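Local coordinates for protein cytochrome P450 CYP260B1 (Sorangium cellulosum, PDB 5HIW) that belongs to the cytochrome P450 family and binds protoporphyrin IX containing iron within a mostly helical fold, at residues A[263-268]-A[319-325]; A[368-372]-A[383-388]; A[99-105]-A[346-350]; A[112-116]-A[354-359]. All coordinates share one frame; numbering follows the deposited sequence.

How the contacts relate
Going from the N terminus, helix 93-113 opens contact 3 and then contact 4. Contact 1 opens next, on helix 261-271, and closes in the loop at 319-325, within the long spans closed by contacts 3 and 4. Helix 341-358 then closes contact 3 and, further on, contact 4. The segments of these two alternate along the chain, so the loops cross. They tie the same pair of helices at two levels and touch through T105 and L354. Contact 1 meets contact 3 where I265 packs on A348 and R349. Contact 2 follows in series. It closes a short hairpin-like loop near the C terminus, and its nearest atoms stay about 8 Å from contact 4.

Contact 1. Residues A[263-268]-A[319-325]; sequences QAIEES and FDIHRRP
E267 on helix 261-271 takes two bonds from the loop 319-325 on one carboxylate oxygen, OE2. The backbone N of D320 reaches OE2 at 2.9 Å on its anti side, in a nearly straight bond (177°). NE of R323 forms a salt bridge to OE2 at 3.0 Å on the syn side, from the same face of the carboxylate. A bend at chi2 (62°) turns the E267 carboxylate toward these two donors. E267 CG lies 3.6 Å from CE1 of F319.

Four residues away, Q263 gives NE2 to the carbonyl O of I321 at 3.0 Å. That donor is tilted from the carbonyl plane. Extended beyond CG, the Q263 chain carries its amide out to this oxygen. Beside it, A264 CB touches I321 CG2 at 3.8 Å.

Water 1 joins the backbone O atoms of Q263 and I321 to the N of R324. Water 2 joins Q263 NE2 to H322 ND1. Within the loop, D320 OD1 accepts from the N of H322, an Asx turn.

Further out, OE1 of E267 pairs with R270, and R323 reaches the carbonyl oxygens of P314, R315 and T318. E267 and R270 fit the ExxR motif of P450s, and with R323 probably form the family's E-R-R triad. The two arginines probably balance the charge of the buried carboxylate, which in turn holds the loop to the helix.

Contact 2. Residues A[368-372]-A[383-388]; sequences VQPTF and GPDQIP
T371 and D385 make the hydrogen bonds between 368-372 and 383-388. The N of T371 donates to OD1 of D385 at 3.0 Å. It comes from above the carboxylate plane, 59° out of it. In return, the N of D385 donates to the O of T371, also at 3.0 Å. D385 CG lies between its backbone N and carbonyl carbon (chi1 67°), which lets the carboxylate face the T371 amide. OG1 of T371 has another partner, K13.

Two weaker CA-H...O contacts run beside these bonds. F372 CA meets the O of G383 at 3.4 Å, and P384 CA meets the O of T371. F372 and P384 form an antiparallel, non-hydrogen-bonded pair.

The apolar contacts are largely made by prolines. P384 CA lies over one face of the F372 ring, and its CB comes to 3.6 Å from F372 CE2. P370 CG rests on P388 CD at 3.7 Å. V368 CG1 presses on P388 CG at 3.4 Å, a tight fit. The same methyl meets the amide of Q386, and the two side chains cross at about a right angle. The O of Q386 is buried without a polar partner, 3.3 Å from P370 CB. V242 of helix 232-245 touches both F372 and P384.

D385 thus meets T371 with both its N and its carboxylate, while its own carbonyl O goes to R377. Two hydrogen bonds centred on one residue pair, flanked by proline packing, hold the two segments together.

Contact 3. Residues A[99-105]-A[346-350]; sequences YEEATVT and MEARV
E100, which meets R349 across the interface of helices 93-113 and 341-358, has a carbonyl O gripped twice by T105. The backbone N and OG1 of T105 both donate to it, OG1 at 2.8 Å. The N bond spans five residues, as expected in the wider pi-type turn at 100-104.

The side chain of E100 is extended, and R349 grips it end-on. NH2 of R349 bonds OE1 at 2.8 Å, and NH1 bonds OE2 at 2.9 Å. Both oxygens lie near the guanidinium plane. Each is met on its syn side, but from out of the carboxylate plane, and the two flat groups are turned 38° apart. R349 reaches this position by a bend at chi3 (44°).

Next to the salt bridge, M346 bends at chi2 and chi3. Its methyl CE comes to 3.7 Å from V104 CG2, and SD lies beside E100 CB. V350 CG1 touches both V104 CG1, at 3.9 Å, and T105 OG1, at 3.6 Å.

Segments 99-105 and 346-350 cross at -69°, their axes 10.4 Å apart. Their helices probably correspond to D and L of the P450 fold. Y99 and E347 extend the packing to helix 130-140. E347 and A348 touch helix 232-245, and R349 leans on I265 of helix 261-271.

Contact 4. Residues A[112-116]-A[354-359]; sequences VERLV and LLLERF
F359 points its ring at segment 112-116 and meets V112, L115 and V116. V116 CA lies at the ring edge, near its plane. The ring's CZ is 3.7 Å from L115 CB and 3.6 Å from the O of L115. V112 CG1 approaches CE2 obliquely at 4.1 Å. F359 CG lies beside its backbone N (chi1 -65°), and this sends the ring across to the other segment.

R358 lies next to it and crosses V116 at about a right angle. V116 CG2 sits over one face of the guanidinium, 3.4 Å from NE. CG1 of the same valine lies 3.3 Å from NH2. R358 CG, anti to the backbone N (chi1 -170°), lies over a face of the F359 ring, offset toward the rim. The bend at chi2 then turns the chain toward V116. V112 CG1 touches CB of R358 at 3.8 Å.

V112 CG2 rests on the backbone of L355. CD1 of L115 meets CD1 of L355 at 4.1 Å. No hydrogen bond joins the segments; the contact is van der Waals packing, partly against the flat guanidinium of R358.

It joins V112 and the turn from E113 to V116 to the last turn of helix 341-358. L115 also packs on L123 and D126 of helix 123-128. L355 reaches L362, just before strand 363-364, and F359 touches L391, just after strand 388-390.

Contact 1. Residues A[263-268]-A[319-325]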
loop_
_atom_site.group_PDB
_atom_site.type_symbol
_atom_site.label_atom_id
_atom_site.label_comp_id
_atom_site.label_asym_id
_atom_site.label_seq_id
_atom_site.Cartn_x
_atom_site.Cartn_y
_atom_site.Cartn_z
ATOM N N GLN A 263 4.316 8.381 15.079
ATOM C CA GLN A 263 4.300 9.640 14.349
ATOM C C GLN A 263 5.474 9.738 13.337
ATOM O O GLN A 263 5.371 10.450 12.322
ATOM C CB GLN A 263 4.307 10.800 15.369
ATOM C CG GLN A 263 5.662 10.992 16.013
ATOM C CD GLN A 263 5.585 11.910 17.226
ATOM O OE1 GLN A 263 4.822 11.626 18.111
ATOM N NE2 GLN A 263 6.334 13.007 17.236
ATOM N N ALA A 264 6.585 9.048 13.604
ATOM C CA ALA A 264 7.661 8.872 12.649
ATOM C C ALA A 264 7.158 8.163 11.410
ATOM O O ALA A 264 7.540 8.535 10.280
ATOM C CB ALA A 264 8.865 8.154 13.243
ATOM N N ILE A 265 6.315 7.149 11.582
ATOM C CA ILE A 265 5.732 6.492 10.462
ATOM C C ILE A 265 4.877 7.420 9.619
ATOM O O ILE A 265 4.908 7.378 8.371
ATOM C CB ILE A 265 4.997 5.152 10.924
ATOM C CG1 ILE A 265 6.043 4.131 11.441
ATOM C CG2 ILE A 265 4.130 4.605 9.789
ATOM C CD1 ILE A 265 5.391 2.917 12.132
ATOM N N GLU A 266 4.058 8.261 10.263
ATOM C CA GLU A 266 3.208 9.186 9.559
ATOM C C GLU A 266 4.094 10.132 8.745
ATOM O O GLU A 266 3.865 10.350 7.561
ATOM C CB GLU A 266 2.312 9.989 10.516
ATOM C CG GLU A 266 1.215 9.138 11.238
ATOM C CD GLU A 266 0.375 8.383 10.190
ATOM O OE1 GLU A 266 -0.440 9.025 9.472
ATOM O OE2 GLU A 266 0.567 7.146 10.046
ATOM N N GLU A 267 5.162 10.586 9.341
ATOM C CA GLU A 267 6.086 11.482 8.573
ATOM C C GLU A 267 6.800 10.770 7.402
ATOM O O GLU A 267 6.898 11.341 6.335
ATOM C CB GLU A 267 7.076 12.114 9.522
ATOM C CG GLU A 267 8.131 13.018 8.926
ATOM C CD GLU A 267 7.618 14.254 8.214
ATOM O OE1 GLU A 267 6.454 14.414 7.928
ATOM O OE2 GLU A 267 8.471 15.120 7.871
ATOM N N SER A 268 7.132 9.454 7.543
ATOM C CA SER A 268 7.689 8.643 6.444
ATOM C C SER A 268 6.731 8.536 5.325
ATOM O O SER A 268 7.113 8.602 4.143
ATOM C CB SER A 268 8.189 7.239 6.922
ATOM O OG SER A 268 7.126 6.245 7.079
ATOM N N PHE A 319 12.625 15.694 6.434
ATOM C CA PHE A 319 12.035 14.658 7.278
ATOM C C PHE A 319 12.088 15.102 8.714
ATOM O O PHE A 319 13.212 15.203 9.327
ATOM C CB PHE A 319 12.826 13.398 7.112
ATOM C CG PHE A 319 12.252 12.222 7.839
ATOM C CD1 PHE A 319 11.107 11.608 7.377
ATOM C CD2 PHE A 319 12.789 11.825 9.041
ATOM C CE1 PHE A 319 10.557 10.561 8.061
ATOM C CE2 PHE A 319 12.244 10.749 9.750
ATOM C CZ PHE A 319 11.084 10.126 9.231
ATOM N N ASP A 320 10.927 15.379 9.309
ATOM C CA ASP A 320 10.858 15.801 10.742
ATOM C C ASP A 320 9.966 14.930 11.542
ATOM O O ASP A 320 8.740 15.059 11.341
ATOM C CB ASP A 320 10.301 17.234 10.757
ATOM C CG ASP A 320 10.308 17.875 12.124
ATOM O OD1 ASP A 320 10.574 17.242 13.165
ATOM O OD2 ASP A 320 9.971 19.063 12.122
ATOM N N ILE A 321 10.483 14.123 12.468
ATOM C CA ILE A 321 9.622 13.209 13.216
ATOM C C ILE A 321 8.727 13.913 14.177
ATOM O O ILE A 321 7.756 13.305 14.662
ATOM C CB ILE A 321 10.336 12.009 13.890
ATOM C CG1 ILE A 321 11.247 12.395 15.056
ATOM C CG2 ILE A 321 11.099 11.191 12.837
ATOM C CD1 ILE A 321 11.749 11.108 15.720
ATOM N N HIS A 322 9.031 15.177 14.451
ATOM C CA HIS A 322 8.090 16.019 15.220
ATOM C C HIS A 322 7.055 16.798 14.439
ATOM O O HIS A 322 6.205 17.453 15.053
ATOM C CB HIS A 322 8.894 16.963 16.139
ATOM C CG HIS A 322 9.856 16.214 17.008
ATOM N ND1 HIS A 322 9.445 15.421 18.054
ATOM C CD2 HIS A 322 11.198 16.082 16.944
ATOM C CE1 HIS A 322 10.486 14.844 18.605
ATOM N NE2 HIS A 322 11.572 15.264 17.972
ATOM N N ARG A 323 7.056 16.728 13.110
ATOM C CA ARG A 323 6.028 17.357 12.329
ATOM C C ARG A 323 4.585 16.966 12.638
ATOM O O ARG A 323 3.681 17.800 12.546
ATOM C CB ARG A 323 6.324 17.175 10.823
ATOM C CG ARG A 323 5.380 17.906 9.902
ATOM C CD ARG A 323 5.674 17.502 8.456
ATOM N NE ARG A 323 7.010 17.754 8.027
ATOM C CZ ARG A 323 7.397 18.879 7.432
ATOM N NH1 ARG A 323 6.534 19.814 7.189
ATOM N NH2 ARG A 323 8.605 18.937 6.893
ATOM N N ARG A 324 4.309 15.702 12.950
ATOM C CA ARG A 324 2.940 15.253 13.165
ATOM C C ARG A 324 1.980 15.626 12.020
ATOM O O ARG A 324 0.948 16.325 12.207
ATOM C CB ARG A 324 2.428 15.694 14.521
ATOM C CG ARG A 324 3.273 15.108 15.627
ATOM C CD ARG A 324 2.774 15.461 17.002
ATOM N NE ARG A 324 3.600 14.866 18.040
ATOM C CZ ARG A 324 3.221 14.677 19.302
ATOM N NH1 ARG A 324 2.009 15.035 19.713
ATOM N NH2 ARG A 324 4.058 14.119 20.157
ATOM N N PRO A 325 2.360 15.300 10.775
ATOM C CA PRO A 325 1.568 15.732 9.654
ATOM C C PRO A 325 0.238 15.017 9.547
ATOM O O PRO A 325 0.123 13.891 10.010
ATOM C CB PRO A 325 2.444 15.392 8.452
ATOM C CG PRO A 325 3.121 14.176 8.896
ATOM C CD PRO A 325 3.464 14.419 10.335
HETATM O O HOH W 1 5.648 13.176 12.830
HETATM O O HOH W 2 6.827 15.167 18.947
HETATM O O HOH W 3 -1.524 11.574 9.631
#

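Contact 2. Residues A[368-372]-A[383-388]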
loop_
_atom_site.group_PDB
_atom_site.type_symbol
_atom_site.label_atom_id
_atom_site.label_comp_id
_atom_site.label_asym_id
_atom_site.label_seq_id
_atom_site.Cartn_x
_atom_site.Cartn_y
_atom_site.Cartn_z
ATOM N N VAL A 368 26.459 1.077 -1.392
ATOM C CA VAL A 368 25.468 0.779 -2.419
ATOM C C VAL A 368 24.537 1.960 -2.479
ATOM O O VAL A 368 24.120 2.426 -1.439
ATOM C CB VAL A 368 24.692 -0.510 -2.049
ATOM C CG1 VAL A 368 23.602 -0.792 -3.076
ATOM C CG2 VAL A 368 25.646 -1.697 -1.915
ATOM N N GLN A 369 24.222 2.392 -3.700
ATOM C CA GLN A 369 23.432 3.554 -4.032
ATOM C C GLN A 369 22.086 3.071 -4.628
ATOM O O GLN A 369 21.949 2.922 -5.818
ATOM C CB GLN A 369 24.181 4.418 -5.110
ATOM C CG GLN A 369 25.712 4.516 -5.032
ATOM C CD GLN A 369 26.185 4.911 -3.657
ATOM O OE1 GLN A 369 25.502 5.652 -2.951
ATOM N NE2 GLN A 369 27.340 4.391 -3.247
ATOM N N PRO A 370 21.099 2.838 -3.794
ATOM C CA PRO A 370 19.800 2.475 -4.352
ATOM C C PRO A 370 19.228 3.507 -5.339
ATOM O O PRO A 370 19.433 4.716 -5.124
ATOM C CB PRO A 370 18.897 2.442 -3.115
ATOM C CG PRO A 370 19.765 2.518 -1.921
ATOM C CD PRO A 370 21.053 3.161 -2.372
ATOM N N THR A 371 18.459 3.076 -6.367
ATOM C CA THR A 371 17.712 3.994 -7.201
ATOM C C THR A 371 16.186 3.997 -6.915
ATOM O O THR A 371 15.557 2.902 -6.853
ATOM C CB THR A 371 17.879 3.618 -8.679
ATOM O OG1 THR A 371 19.285 3.586 -9.004
ATOM C CG2 THR A 371 17.207 4.592 -9.556
ATOM N N PHE A 372 15.627 5.194 -6.804
ATOM C CA PHE A 372 14.181 5.465 -6.570
ATOM C C PHE A 372 13.500 5.717 -7.875
ATOM O O PHE A 372 13.973 6.532 -8.695
ATOM C CB PHE A 372 13.981 6.647 -5.601
ATOM C CG PHE A 372 14.531 6.354 -4.236
ATOM C CD1 PHE A 372 15.868 6.458 -3.983
ATOM C CD2 PHE A 372 13.711 5.847 -3.236
ATOM C CE1 PHE A 372 16.396 6.138 -2.784
ATOM C CE2 PHE A 372 14.233 5.500 -2.031
ATOM C CZ PHE A 372 15.549 5.581 -1.787
ATOM N N GLY A 383 9.441 3.824 -4.834
ATOM C CA GLY A 383 10.312 3.307 -3.838
ATOM C C GLY A 383 11.720 2.925 -4.365
ATOM O O GLY A 383 11.952 3.118 -5.542
ATOM N N PRO A 384 12.537 2.353 -3.508
ATOM C CA PRO A 384 13.928 1.982 -3.791
ATOM C C PRO A 384 14.017 0.627 -4.409
ATOM O O PRO A 384 13.168 -0.243 -4.179
ATOM C CB PRO A 384 14.585 1.986 -2.418
ATOM C CG PRO A 384 13.554 1.522 -1.518
ATOM C CD PRO A 384 12.282 2.155 -2.064
ATOM N N ASP A 385 15.059 0.433 -5.235
ATOM C CA ASP A 385 15.326 -0.907 -5.733
ATOM C C ASP A 385 15.917 -1.861 -4.788
ATOM O O ASP A 385 15.861 -3.080 -5.055
ATOM C CB ASP A 385 16.079 -0.826 -7.082
ATOM C CG ASP A 385 17.466 -0.274 -6.966
ATOM O OD1 ASP A 385 17.937 0.164 -5.895
ATOM O OD2 ASP A 385 18.109 -0.276 -8.019
ATOM N N GLN A 386 16.472 -1.381 -3.678
ATOM C CA GLN A 386 16.995 -2.179 -2.600
ATOM C C GLN A 386 17.286 -1.259 -1.418
ATOM O O GLN A 386 17.317 0.005 -1.554
ATOM C CB GLN A 386 18.283 -2.978 -2.958
ATOM C CG GLN A 386 19.309 -2.101 -3.692
ATOM C CD GLN A 386 20.678 -2.751 -3.735
ATOM O OE1 GLN A 386 21.107 -3.301 -2.756
ATOM N NE2 GLN A 386 21.347 -2.669 -4.840
ATOM N N ILE A 387 17.478 -1.883 -0.267
ATOM C CA ILE A 387 17.649 -1.201 1.014
ATOM C C ILE A 387 18.827 -1.773 1.738
ATOM O O ILE A 387 18.723 -2.503 2.740
ATOM C CB ILE A 387 16.386 -1.225 1.906
ATOM C CG1 ILE A 387 15.184 -0.791 1.106
ATOM C CG2 ILE A 387 16.614 -0.251 3.056
ATOM C CD1 ILE A 387 13.918 -1.160 1.811
ATOM N N PRO A 388 20.013 -1.465 1.220
ATOM C CA PRO A 388 21.242 -2.055 1.790
ATOM C C PRO A 388 21.530 -1.545 3.181
ATOM O O PRO A 388 21.740 -0.349 3.345
ATOM C CB PRO A 388 22.343 -1.575 0.818
ATOM C CG PRO A 388 21.680 -0.864 -0.297
ATOM C CD PRO A 388 20.291 -0.481 0.165
#

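Contact 3. Residues A[99-105]-A[346-350]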
loop_
_atom_site.group_PDB
_atom_site.type_symbol
_atom_site.label_atom_id
_atom_site.label_comp_id
_atom_site.label_asym_id
_atom_site.label_seq_id
_atom_site.Cartn_x
_atom_site.Cartn_y
_atom_site.Cartn_z
ATOM N N TYR A 99 -4.668 -9.324 16.627
ATOM C CA TYR A 99 -3.680 -9.873 15.640
ATOM C C TYR A 99 -2.298 -9.318 15.741
ATOM O O TYR A 99 -1.310 -10.010 15.412
ATOM C CB TYR A 99 -4.279 -9.903 14.238
ATOM C CG TYR A 99 -5.403 -10.916 14.280
ATOM C CD1 TYR A 99 -5.127 -12.284 14.467
ATOM C CD2 TYR A 99 -6.720 -10.517 14.170
ATOM C CE1 TYR A 99 -6.159 -13.198 14.594
ATOM C CE2 TYR A 99 -7.743 -11.395 14.329
ATOM C CZ TYR A 99 -7.467 -12.750 14.532
ATOM O OH TYR A 99 -8.512 -13.655 14.648
ATOM N N GLU A 100 -2.179 -8.139 16.344
ATOM C CA GLU A 100 -0.879 -7.759 16.834
ATOM C C GLU A 100 -0.272 -8.795 17.730
ATOM O O GLU A 100 0.937 -9.176 17.578
ATOM C CB GLU A 100 -0.923 -6.366 17.519
ATOM C CG GLU A 100 0.339 -6.010 18.315
ATOM C CD GLU A 100 0.484 -4.501 18.652
ATOM O OE1 GLU A 100 -0.338 -3.700 18.239
ATOM O OE2 GLU A 100 1.455 -4.101 19.287
ATOM N N GLU A 101 -1.048 -9.257 18.706
ATOM C CA GLU A 101 -0.473 -10.158 19.674
ATOM C C GLU A 101 -0.367 -11.574 19.106
ATOM O O GLU A 101 0.610 -12.283 19.319
ATOM C CB GLU A 101 -1.326 -10.160 20.959
ATOM C CG GLU A 101 -0.773 -11.060 22.055
ATOM C CD GLU A 101 -1.160 -12.541 21.954
ATOM O OE1 GLU A 101 -2.145 -12.918 21.270
ATOM O OE2 GLU A 101 -0.449 -13.329 22.615
ATOM N N ALA A 102 -1.406 -11.999 18.433
ATOM C CA ALA A 102 -1.476 -13.419 17.985
ATOM C C ALA A 102 -0.697 -13.671 16.719
ATOM O O ALA A 102 -0.217 -14.791 16.516
ATOM C CB ALA A 102 -2.937 -13.799 17.763
ATOM N N THR A 103 -0.533 -12.680 15.844
ATOM C CA THR A 103 0.073 -12.956 14.538
ATOM C C THR A 103 1.237 -12.104 14.133
ATOM O O THR A 103 2.259 -12.614 13.766
ATOM C CB THR A 103 -0.978 -12.845 13.416
ATOM O OG1 THR A 103 -1.941 -13.908 13.536
ATOM C CG2 THR A 103 -0.364 -12.938 12.079
ATOM N N VAL A 104 1.095 -10.791 14.156
ATOM C CA VAL A 104 2.163 -9.936 13.617
ATOM C C VAL A 104 3.414 -9.956 14.483
ATOM O O VAL A 104 4.492 -10.062 13.948
ATOM C CB VAL A 104 1.601 -8.536 13.334
ATOM C CG1 VAL A 104 2.694 -7.605 12.790
ATOM C CG2 VAL A 104 0.404 -8.591 12.394
ATOM N N THR A 105 3.318 -9.924 15.826
ATOM C CA THR A 105 4.493 -9.943 16.677
ATOM C C THR A 105 5.301 -11.236 16.508
ATOM O O THR A 105 6.521 -11.198 16.318
ATOM C CB THR A 105 4.146 -9.606 18.149
ATOM O OG1 THR A 105 3.550 -8.316 18.173
ATOM C CG2 THR A 105 5.386 -9.592 19.109
ATOM N N MET A 346 -0.157 -0.800 11.971
ATOM C CA MET A 346 0.235 -1.644 13.005
ATOM C C MET A 346 1.438 -2.549 12.636
ATOM O O MET A 346 2.362 -2.776 13.408
ATOM C CB MET A 346 -0.938 -2.459 13.509
ATOM C CG MET A 346 -0.592 -3.469 14.568
ATOM S SD MET A 346 -0.143 -5.150 13.981
ATOM C CE MET A 346 -1.715 -5.732 13.511
ATOM N N GLU A 347 1.363 -3.102 11.436
ATOM C CA GLU A 347 2.454 -3.978 10.986
ATOM C C GLU A 347 3.755 -3.189 10.863
ATOM O O GLU A 347 4.813 -3.645 11.280
ATOM C CB GLU A 347 2.037 -4.594 9.663
ATOM C CG GLU A 347 2.957 -5.738 9.214
ATOM C CD GLU A 347 2.422 -6.514 8.030
ATOM O OE1 GLU A 347 1.202 -6.537 7.709
ATOM O OE2 GLU A 347 3.324 -7.180 7.474
ATOM N N ALA A 348 3.698 -2.004 10.329
ATOM C CA ALA A 348 4.858 -1.131 10.299
ATOM C C ALA A 348 5.391 -0.858 11.686
ATOM O O ALA A 348 6.592 -0.947 11.946
ATOM C CB ALA A 348 4.548 0.127 9.545
ATOM N N ARG A 349 4.548 -0.470 12.631
ATOM C CA ARG A 349 5.010 -0.233 13.979
ATOM C C ARG A 349 5.642 -1.445 14.666
ATOM O O ARG A 349 6.748 -1.357 15.264
ATOM C CB ARG A 349 3.833 0.303 14.822
ATOM C CG ARG A 349 4.172 0.403 16.284
ATOM C CD ARG A 349 3.036 0.923 17.153
ATOM N NE ARG A 349 1.713 0.362 16.885
ATOM C CZ ARG A 349 1.229 -0.765 17.391
ATOM N NH1 ARG A 349 1.959 -1.491 18.178
ATOM N NH2 ARG A 349 0.000 -1.136 17.082
ATOM N N VAL A 350 4.963 -2.571 14.607
ATOM C CA VAL A 350 5.428 -3.788 15.227
ATOM C C VAL A 350 6.734 -4.308 14.647
ATOM O O VAL A 350 7.697 -4.582 15.382
ATOM C CB VAL A 350 4.391 -4.855 15.160
ATOM C CG1 VAL A 350 4.950 -6.187 15.659
ATOM C CG2 VAL A 350 3.182 -4.447 15.970
#

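Contact 4. Residues A[112-116]-A[354-359]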
loop_
_atom_site.group_PDB
_atom_site.type_symbol
_atom_site.label_atom_id
_atom_site.label_comp_id
_atom_site.label_asym_id
_atom_site.label_seq_id
_atom_site.Cartn_x
_atom_site.Cartn_y
_atom_site.Cartn_z
ATOM N N VAL A 112 12.981 -11.052 12.243
ATOM C CA VAL A 112 14.091 -10.335 12.790
ATOM C C VAL A 112 15.181 -11.326 13.276
ATOM O O VAL A 112 16.380 -11.104 13.048
ATOM C CB VAL A 112 13.632 -9.460 13.956
ATOM C CG1 VAL A 112 14.808 -8.989 14.786
ATOM C CG2 VAL A 112 12.842 -8.262 13.435
ATOM N N GLU A 113 14.739 -12.428 13.908
ATOM C CA GLU A 113 15.615 -13.507 14.386
ATOM C C GLU A 113 16.546 -13.999 13.281
ATOM O O GLU A 113 17.734 -14.287 13.522
ATOM C CB GLU A 113 14.782 -14.695 14.913
ATOM C CG GLU A 113 15.586 -15.940 15.296
ATOM C CD GLU A 113 16.510 -15.646 16.447
ATOM O OE1 GLU A 113 16.054 -14.865 17.293
ATOM O OE2 GLU A 113 17.662 -16.155 16.508
ATOM N N ARG A 114 16.012 -14.107 12.064
ATOM C CA ARG A 114 16.799 -14.587 10.932
ATOM C C ARG A 114 17.967 -13.686 10.656
ATOM O O ARG A 114 18.903 -14.142 10.028
ATOM C CB ARG A 114 16.003 -14.731 9.633
ATOM C CG ARG A 114 14.919 -15.825 9.627
ATOM C CD ARG A 114 13.956 -15.724 8.431
ATOM N NE ARG A 114 12.792 -16.583 8.675
ATOM C CZ ARG A 114 11.513 -16.308 8.365
ATOM N NH1 ARG A 114 11.147 -15.202 7.695
ATOM N NH2 ARG A 114 10.587 -17.210 8.693
ATOM N N LEU A 115 17.918 -12.404 11.050
ATOM C CA LEU A 115 18.996 -11.497 10.696
ATOM C C LEU A 115 20.096 -11.452 11.730
ATOM O O LEU A 115 21.135 -10.795 11.523
ATOM C CB LEU A 115 18.471 -10.078 10.447
ATOM C CG LEU A 115 17.459 -9.894 9.290
ATOM C CD1 LEU A 115 17.083 -8.396 9.136
ATOM C CD2 LEU A 115 18.055 -10.427 8.000
ATOM N N VAL A 116 19.845 -12.114 12.853
ATOM C CA VAL A 116 20.605 -11.878 14.068
ATOM C C VAL A 116 22.099 -12.223 13.921
ATOM O O VAL A 116 22.947 -11.594 14.572
ATOM C CB VAL A 116 19.979 -12.654 15.254
ATOM C CG1 VAL A 116 21.024 -13.051 16.304
ATOM C CG2 VAL A 116 18.875 -11.813 15.877
ATOM N N LEU A 354 10.638 -3.914 16.517
ATOM C CA LEU A 354 11.403 -5.107 16.819
ATOM C C LEU A 354 12.740 -5.126 16.163
ATOM O O LEU A 354 13.731 -5.598 16.776
ATOM C CB LEU A 354 10.595 -6.336 16.491
ATOM C CG LEU A 354 9.459 -6.572 17.469
ATOM C CD1 LEU A 354 8.585 -7.701 16.996
ATOM C CD2 LEU A 354 9.933 -6.817 18.878
ATOM N N LEU A 355 12.801 -4.641 14.934
ATOM C CA LEU A 355 14.068 -4.569 14.164
ATOM C C LEU A 355 15.002 -3.589 14.842
ATOM O O LEU A 355 16.209 -3.875 15.056
ATOM C CB LEU A 355 13.771 -4.103 12.746
ATOM C CG LEU A 355 14.948 -3.987 11.787
ATOM C CD1 LEU A 355 15.517 -5.362 11.466
ATOM C CD2 LEU A 355 14.547 -3.269 10.502
ATOM N N LEU A 356 14.453 -2.432 15.212
ATOM C CA LEU A 356 15.258 -1.317 15.821
ATOM C C LEU A 356 15.802 -1.758 17.155
ATOM O O LEU A 356 16.989 -1.557 17.435
ATOM C CB LEU A 356 14.462 0.014 15.989
ATOM C CG LEU A 356 14.091 0.741 14.708
ATOM C CD1 LEU A 356 13.306 1.984 15.100
ATOM C CD2 LEU A 356 15.263 1.121 13.811
ATOM N N GLU A 357 14.985 -2.435 17.951
ATOM C CA GLU A 357 15.444 -2.742 19.290
ATOM C C GLU A 357 16.491 -3.857 19.241
ATOM O O GLU A 357 17.324 -3.953 20.124
ATOM C CB GLU A 357 14.302 -3.105 20.224
ATOM C CG GLU A 357 14.075 -4.585 20.372
ATOM C CD GLU A 357 13.250 -4.938 21.589
ATOM O OE1 GLU A 357 12.217 -5.635 21.413
ATOM O OE2 GLU A 357 13.651 -4.508 22.699
ATOM N N ARG A 358 16.412 -4.711 18.232
ATOM C CA ARG A 358 17.343 -5.824 18.091
ATOM C C ARG A 358 18.695 -5.411 17.492
ATOM O O ARG A 358 19.695 -6.051 17.759
ATOM C CB ARG A 358 16.731 -6.906 17.242
ATOM C CG ARG A 358 17.540 -8.209 17.242
ATOM C CD ARG A 358 17.423 -8.885 18.606
ATOM N NE ARG A 358 18.290 -10.051 18.741
ATOM C CZ ARG A 358 19.628 -10.013 18.840
ATOM N NH1 ARG A 358 20.309 -8.861 18.822
ATOM N NH2 ARG A 358 20.306 -11.159 18.950
ATOM N N PHE A 359 18.720 -4.372 16.675
ATOM C CA PHE A 359 19.928 -3.955 15.997
ATOM C C PHE A 359 20.221 -2.516 16.362
ATOM O O PHE A 359 20.009 -1.594 15.576
ATOM C CB PHE A 359 19.779 -4.173 14.497
ATOM C CG PHE A 359 19.648 -5.624 14.138
ATOM C CD1 PHE A 359 20.749 -6.464 14.240
ATOM C CD2 PHE A 359 18.441 -6.159 13.718
ATOM C CE1 PHE A 359 20.647 -7.794 13.939
ATOM C CE2 PHE A 359 18.334 -7.498 13.452
ATOM C CZ PHE A 359 19.445 -8.320 13.554
#